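Local coordinates for protein aminoglycoside N(3)-acetyltransferase, AAC(3)-IVa (Escherichia coli, PDB 6MN3) that transfers the acetyl group of acetyl-CoA to 2-deoxystreptamine aminoglycosides, probably conferring resistance to antibiotics such as gentamicin, tobramycin and apramycin, at residues A[19-24]-A[218-223]; A[27-32]-A[141-146]. One frame throughout, in Å; residues are numbered along the deposited sequence.

Contact 1. Residues A[19-24]-A[218-223]; sequences LGVTPG and ARLIRS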
loop_
_atom_site.group_PDB
_atom_site.type_symbol
_atom_site.label_atom_id
_atom_site.label_comp_id
_atom_site.label_asym_id
_atom_site.label_seq_id
_atom_site.Cartn_x
_atom_site.Cartn_y
_atom_site.Cartn_z
ATOM N N LEU A 19 -11.293 -15.242 -1.138
ATOM C CA LEU A 19 -11.344 -13.884 -0.615
ATOM C C LEU A 19 -11.954 -12.927 -1.634
ATOM O O LEU A 19 -12.669 -11.989 -1.265
ATOM C CB LEU A 19 -9.940 -13.433 -0.217
ATOM C CG LEU A 19 -9.836 -12.120 0.550
ATOM C CD1 LEU A 19 -10.646 -12.197 1.834
ATOM C CD2 LEU A 19 -8.383 -11.821 0.840
ATOM N N GLY A 20 -11.685 -13.149 -2.919
ATOM C CA GLY A 20 -12.314 -12.364 -3.965
ATOM C C GLY A 20 -11.354 -11.717 -4.942
ATOM O O GLY A 20 -11.759 -10.856 -5.728
ATOM N N VAL A 21 -10.079 -12.108 -4.895
ATOM C CA VAL A 21 -9.094 -11.561 -5.823
ATOM C C VAL A 21 -9.534 -11.840 -7.253
ATOM O O VAL A 21 -9.963 -12.953 -7.584
ATOM C CB VAL A 21 -7.705 -12.149 -5.534
ATOM C CG1 VAL A 21 -6.709 -11.729 -6.603
ATOM C CG2 VAL A 21 -7.224 -11.712 -4.165
ATOM N N THR A 22 -9.446 -10.821 -8.107
ATOM C CA THR A 22 -9.921 -10.930 -9.479
ATOM C C THR A 22 -8.796 -11.427 -10.377
ATOM O O THR A 22 -7.787 -10.720 -10.533
ATOM C CB THR A 22 -10.431 -9.584 -9.975
ATOM O OG1 THR A 22 -11.397 -9.069 -9.054
ATOM C CG2 THR A 22 -11.074 -9.726 -11.352
ATOM N N PRO A 23 -8.905 -12.614 -10.970
ATOM C CA PRO A 23 -7.898 -13.040 -11.947
ATOM C C PRO A 23 -7.859 -12.078 -13.127
ATOM O O PRO A 23 -8.892 -11.592 -13.590
ATOM C CB PRO A 23 -8.375 -14.434 -12.371
ATOM C CG PRO A 23 -9.280 -14.886 -11.270
ATOM C CD PRO A 23 -9.937 -13.642 -10.754
ATOM N N GLY A 24 -6.649 -11.798 -13.602
ATOM C CA GLY A 24 -6.461 -10.854 -14.681
ATOM C C GLY A 24 -6.540 -9.397 -14.285
ATOM O O GLY A 24 -6.382 -8.529 -15.150
ATOM N N ALA A 218 -7.077 -11.279 6.366
ATOM C CA ALA A 218 -6.894 -10.556 5.117
ATOM C C ALA A 218 -8.128 -9.726 4.800
ATOM O O ALA A 218 -9.260 -10.163 5.029
ATOM C CB ALA A 218 -6.602 -11.513 3.960
ATOM N N ARG A 219 -7.902 -8.528 4.267
ATOM C CA ARG A 219 -8.975 -7.626 3.877
ATOM C C ARG A 219 -8.760 -7.205 2.435
ATOM O O ARG A 219 -7.642 -6.852 2.048
ATOM C CB ARG A 219 -9.031 -6.402 4.795
ATOM C CG ARG A 219 -9.801 -6.656 6.078
ATOM C CD ARG A 219 -9.589 -5.551 7.089
ATOM N NE ARG A 219 -8.322 -5.688 7.794
ATOM C CZ ARG A 219 -8.086 -5.196 9.005
ATOM N NH1 ARG A 219 -9.039 -4.537 9.651
ATOM N NH2 ARG A 219 -6.902 -5.368 9.572
ATOM N N LEU A 220 -9.830 -7.246 1.644
ATOM C CA LEU A 220 -9.763 -6.964 0.215
ATOM C C LEU A 220 -10.836 -5.947 -0.141
ATOM O O LEU A 220 -12.027 -6.202 0.065
ATOM C CB LEU A 220 -9.941 -8.246 -0.599
ATOM C CG LEU A 220 -9.968 -8.086 -2.117
ATOM C CD1 LEU A 220 -8.613 -7.633 -2.635
ATOM C CD2 LEU A 220 -10.386 -9.390 -2.759
ATOM N N ILE A 221 -10.414 -4.799 -0.670
ATOM C CA ILE A 221 -11.308 -3.700 -1.015
ATOM C C ILE A 221 -10.922 -3.174 -2.389
ATOM O O ILE A 221 -9.734 -3.063 -2.709
ATOM C CB ILE A 221 -11.254 -2.552 0.020
ATOM C CG1 ILE A 221 -11.181 -3.089 1.454
ATOM C CG2 ILE A 221 -12.449 -1.631 -0.143
ATOM C CD1 ILE A 221 -9.776 -3.107 2.033
ATOM N N ARG A 222 -11.927 -2.848 -3.201
ATOM C CA ARG A 222 -11.666 -2.177 -4.467
ATOM C C ARG A 222 -11.064 -0.801 -4.211
ATOM O O ARG A 222 -11.539 -0.054 -3.351
ATOM C CB ARG A 222 -12.954 -2.047 -5.275
ATOM C CG ARG A 222 -13.311 -3.279 -6.087
ATOM C CD ARG A 222 -14.727 -3.178 -6.635
ATOM N NE ARG A 222 -15.066 -1.812 -7.025
ATOM C CZ ARG A 222 -14.878 -1.315 -8.243
ATOM N NH1 ARG A 222 -14.355 -2.075 -9.195
ATOM N NH2 ARG A 222 -15.214 -0.061 -8.508
ATOM N N SER A 223 -10.009 -0.472 -4.961
ATOM C CA SER A 223 -9.349 0.818 -4.784
ATOM C C SER A 223 -10.328 1.974 -4.956
ATOM O O SER A 223 -10.256 2.971 -4.229
ATOM C CB SER A 223 -8.186 0.952 -5.764
ATOM O OG SER A 223 -7.661 2.267 -5.750
#
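Leu220 and Leu19 meet over one face of strand 216-222, where the end of helix 9-19 comes down on the sheet. A chi1 of 177° sets Leu220 CG anti to the backbone N; beyond it, methyl CD2 lies 3.3 Å from Gly20 C and 3.5 Å from Val21 N. The methyl therefore rests on the peptide link between those two residues, and a branched leucine suits the place because it can touch the turn with its tip and the helix with its stem. That stem, Leu220 CB, is 4.0 Å from Leu19 CG, the two side chains crossing obliquely. Leu19 also has CG anti to its N, and its branch CD2 reaches Ala218 CB at 3.6 Å; the short alanine lets the leucine methyl come close to the strand. The turn itself is a Schellman motif, in which Gly20, with a phi of 127°, is the C-prime residue: Gly20 N bonds to Leu17 O and Val21 N to Leu16 O. Glycine is suited twice over, since a CB would be jammed against the carbonyl O of Leu19 and would also press on the Leu220 methyl. Beyond the turn the packing thins. Val21 adds one looser touch, CG2 to Leu220 CD2 at 4.2 Å, and also touches Leu27 and Leu16. Thr22, Pro23 and Gly24 then run out to the exposed surface, clear of the strand, while Arg219 has its CB directed away from the turn, and its NH1 forms a salt bridge with Asp199.

Contact 2. Residues A[27-32]-A[141-146]; sequences LLVHSS and QVLLLG
Two neighbouring parallel strands at the middle of the mixed sheet, 26-31 and 141-145, form this contact; the axes of 27-31 and 141-145 approach to 4.6 Å, with 18° between their directions. Leu28 and His30 supply the N-H and C=O groups on the 26-31 side in the alternation expected of parallel strands. Leu28 N donates to Gln141 O at 2.8 Å, and its O receives Leu143 N in a nearly straight bond (171° at the hydrogen). His30 repeats the pattern with Leu143 O and Leu145 N, and Ser32 N closes the series on Leu145 O. The accepting carbonyls can also receive CA-H...O contacts, as Leu143 O does from Val29 CA.

Side chains alternate between the two faces. On that of Leu27, Val29 and Ser31, Leu27 CD1 packs on Gln141 CB at 3.6 Å and on Leu143 CB, while Val29 CG2 stands beside Leu143 CB at 3.9 Å, the two side chains pointing the same way. Beta-branched valine suits an extended strand, and the small Ser31 sits with its CB 3.9 Å from Leu145 CB. On the other face the His30 ring lies alongside Leu144. Val142 CG1 meets the ring at its edge, in plane, 3.7 Å from His30 CD2, and Leu144 CD2 approaches the same carbon obliquely at 3.5 Å. Gly146 follows the strand with a positive phi (72°), which glycine adopts more readily than other residues.

Ser32 caps the following helix, its OG bonding weakly to Ser35 N. Helix 42-54 lies over the Leu27 face, Leu54, Leu50 and Leu46 meeting Leu27, Leu143 and Leu145 in turn, while strands 59-63 and 216-222 flank the pair.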
loop_
_atom_site.group_PDB
_atom_site.type_symbol
_atom_site.label_atom_id
_atom_site.label_comp_id
_atom_site.label_asym_id
_atom_site.label_seq_id
_atom_site.Cartn_x
_atom_site.Cartn_y
_atom_site.Cartn_z
ATOM N N LEU A 27 -3.748 -5.835 -8.623
ATOM C CA LEU A 27 -3.852 -6.094 -7.189
ATOM C C LEU A 27 -2.668 -5.456 -6.475
ATOM O O LEU A 27 -1.520 -5.866 -6.675
ATOM C CB LEU A 27 -3.908 -7.596 -6.910
ATOM C CG LEU A 27 -4.051 -8.012 -5.446
ATOM C CD1 LEU A 27 -5.401 -7.585 -4.890
ATOM C CD2 LEU A 27 -3.860 -9.511 -5.297
ATOM N N LEU A 28 -2.949 -4.453 -5.645
ATOM C CA LEU A 28 -1.946 -3.822 -4.795
ATOM C C LEU A 28 -1.997 -4.479 -3.422
ATOM O O LEU A 28 -3.054 -4.505 -2.782
ATOM C CB LEU A 28 -2.182 -2.318 -4.681
ATOM C CG LEU A 28 -1.346 -1.605 -3.618
ATOM C CD1 LEU A 28 0.134 -1.668 -3.969
ATOM C CD2 LEU A 28 -1.803 -0.161 -3.442
ATOM N N VAL A 29 -0.862 -5.005 -2.971
ATOM C CA VAL A 29 -0.805 -5.833 -1.774
ATOM C C VAL A 29 0.101 -5.168 -0.749
ATOM O O VAL A 29 1.296 -4.969 -1.001
ATOM C CB VAL A 29 -0.314 -7.253 -2.088
ATOM C CG1 VAL A 29 -0.156 -8.053 -0.804
ATOM C CG2 VAL A 29 -1.276 -7.942 -3.038
ATOM N N HIS A 30 -0.474 -4.821 0.400
ATOM C CA HIS A 30 0.277 -4.474 1.596
ATOM C C HIS A 30 0.272 -5.687 2.516
ATOM O O HIS A 30 -0.796 -6.214 2.844
ATOM C CB HIS A 30 -0.335 -3.267 2.303
ATOM C CG HIS A 30 -0.760 -2.170 1.375
ATOM N ND1 HIS A 30 0.086 -1.153 0.988
ATOM C CD2 HIS A 30 -1.945 -1.924 0.768
ATOM C CE1 HIS A 30 -0.557 -0.332 0.177
ATOM N NE2 HIS A 30 -1.791 -0.778 0.028
ATOM N N SER A 31 1.458 -6.134 2.925
ATOM C CA SER A 31 1.568 -7.423 3.590
ATOM C C SER A 31 2.471 -7.339 4.812
ATOM O O SER A 31 3.351 -6.478 4.909
ATOM C CB SER A 31 2.107 -8.494 2.637
ATOM O OG SER A 31 3.406 -8.156 2.185
ATOM N N SER A 32 2.231 -8.257 5.744
ATOM C CA SER A 32 3.128 -8.534 6.864
ATOM C C SER A 32 3.342 -10.044 6.869
ATOM O O SER A 32 2.446 -10.798 7.259
ATOM C CB SER A 32 2.547 -8.052 8.185
ATOM O OG SER A 32 2.999 -8.866 9.253
ATOM N N GLN A 141 -7.598 -3.756 -7.151
ATOM C CA GLN A 141 -7.982 -4.220 -5.829
ATOM C C GLN A 141 -6.827 -3.999 -4.860
ATOM O O GLN A 141 -5.655 -4.109 -5.231
ATOM C CB GLN A 141 -8.360 -5.704 -5.847
ATOM C CG GLN A 141 -9.684 -6.018 -6.515
ATOM C CD GLN A 141 -9.968 -7.508 -6.553
ATOM O OE1 GLN A 141 -9.201 -8.283 -7.126
ATOM N NE2 GLN A 141 -11.068 -7.919 -5.932
ATOM N N VAL A 142 -7.168 -3.684 -3.615
ATOM C CA VAL A 142 -6.184 -3.483 -2.557
ATOM C C VAL A 142 -6.340 -4.617 -1.555
ATOM O O VAL A 142 -7.419 -4.808 -0.980
ATOM C CB VAL A 142 -6.347 -2.116 -1.875
ATOM C CG1 VAL A 142 -5.329 -1.964 -0.756
ATOM C CG2 VAL A 142 -6.191 -0.995 -2.892
ATOM N N LEU A 143 -5.266 -5.367 -1.351
ATOM C CA LEU A 143 -5.256 -6.504 -0.442
ATOM C C LEU A 143 -4.453 -6.119 0.792
ATOM O O LEU A 143 -3.246 -5.869 0.702
ATOM C CB LEU A 143 -4.669 -7.738 -1.122
ATOM C CG LEU A 143 -4.486 -8.966 -0.229
ATOM C CD1 LEU A 143 -5.809 -9.359 0.405
ATOM C CD2 LEU A 143 -3.894 -10.127 -1.018
ATOM N N LEU A 144 -5.125 -6.056 1.937
ATOM C CA LEU A 144 -4.467 -5.839 3.220
ATOM C C LEU A 144 -4.189 -7.207 3.832
ATOM O O LEU A 144 -5.110 -7.888 4.293
ATOM C CB LEU A 144 -5.334 -4.981 4.137
ATOM C CG LEU A 144 -5.734 -3.606 3.599
ATOM C CD1 LEU A 144 -6.355 -2.766 4.705
ATOM C CD2 LEU A 144 -4.537 -2.891 2.990
ATOM N N LEU A 145 -2.922 -7.607 3.831
ATOM C CA LEU A 145 -2.514 -8.970 4.160
ATOM C C LEU A 145 -1.823 -8.966 5.523
ATOM O O LEU A 145 -0.617 -8.741 5.626
ATOM C CB LEU A 145 -1.602 -9.521 3.068
ATOM C CG LEU A 145 -1.363 -11.026 3.075
ATOM C CD1 LEU A 145 -2.672 -11.745 3.313
ATOM C CD2 LEU A 145 -0.733 -11.465 1.765
ATOM N N GLY A 146 -2.599 -9.230 6.571
ATOM C CA GLY A 146 -2.047 -9.237 7.909
ATOM C C GLY A 146 -1.698 -7.873 8.453
ATOM O O GLY A 146 -0.929 -7.779 9.415
#

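How the contacts relate
Both contacts are buried, but contact 2 lies deeper, about 7 Å from the centre of the chain against 13 Å for contact 1 (centres throughout). They share one sheet: strand 141-145 of contact 2 is also the neighbour of strand 216-222 of contact 1, and Arg219 O to Leu144 N is a probable backbone hydrogen bond between them. Contact 2 joins strand to strand through main-chain bonds, whereas contact 1 sets a helix end on the sheet through apolar side chains and leads out to a surface loop. Gln141 spans both, its amide bonding to Thr22 N and Gly20 O. Along the chain, contact 2 is nested inside the loop that contact 1 closes.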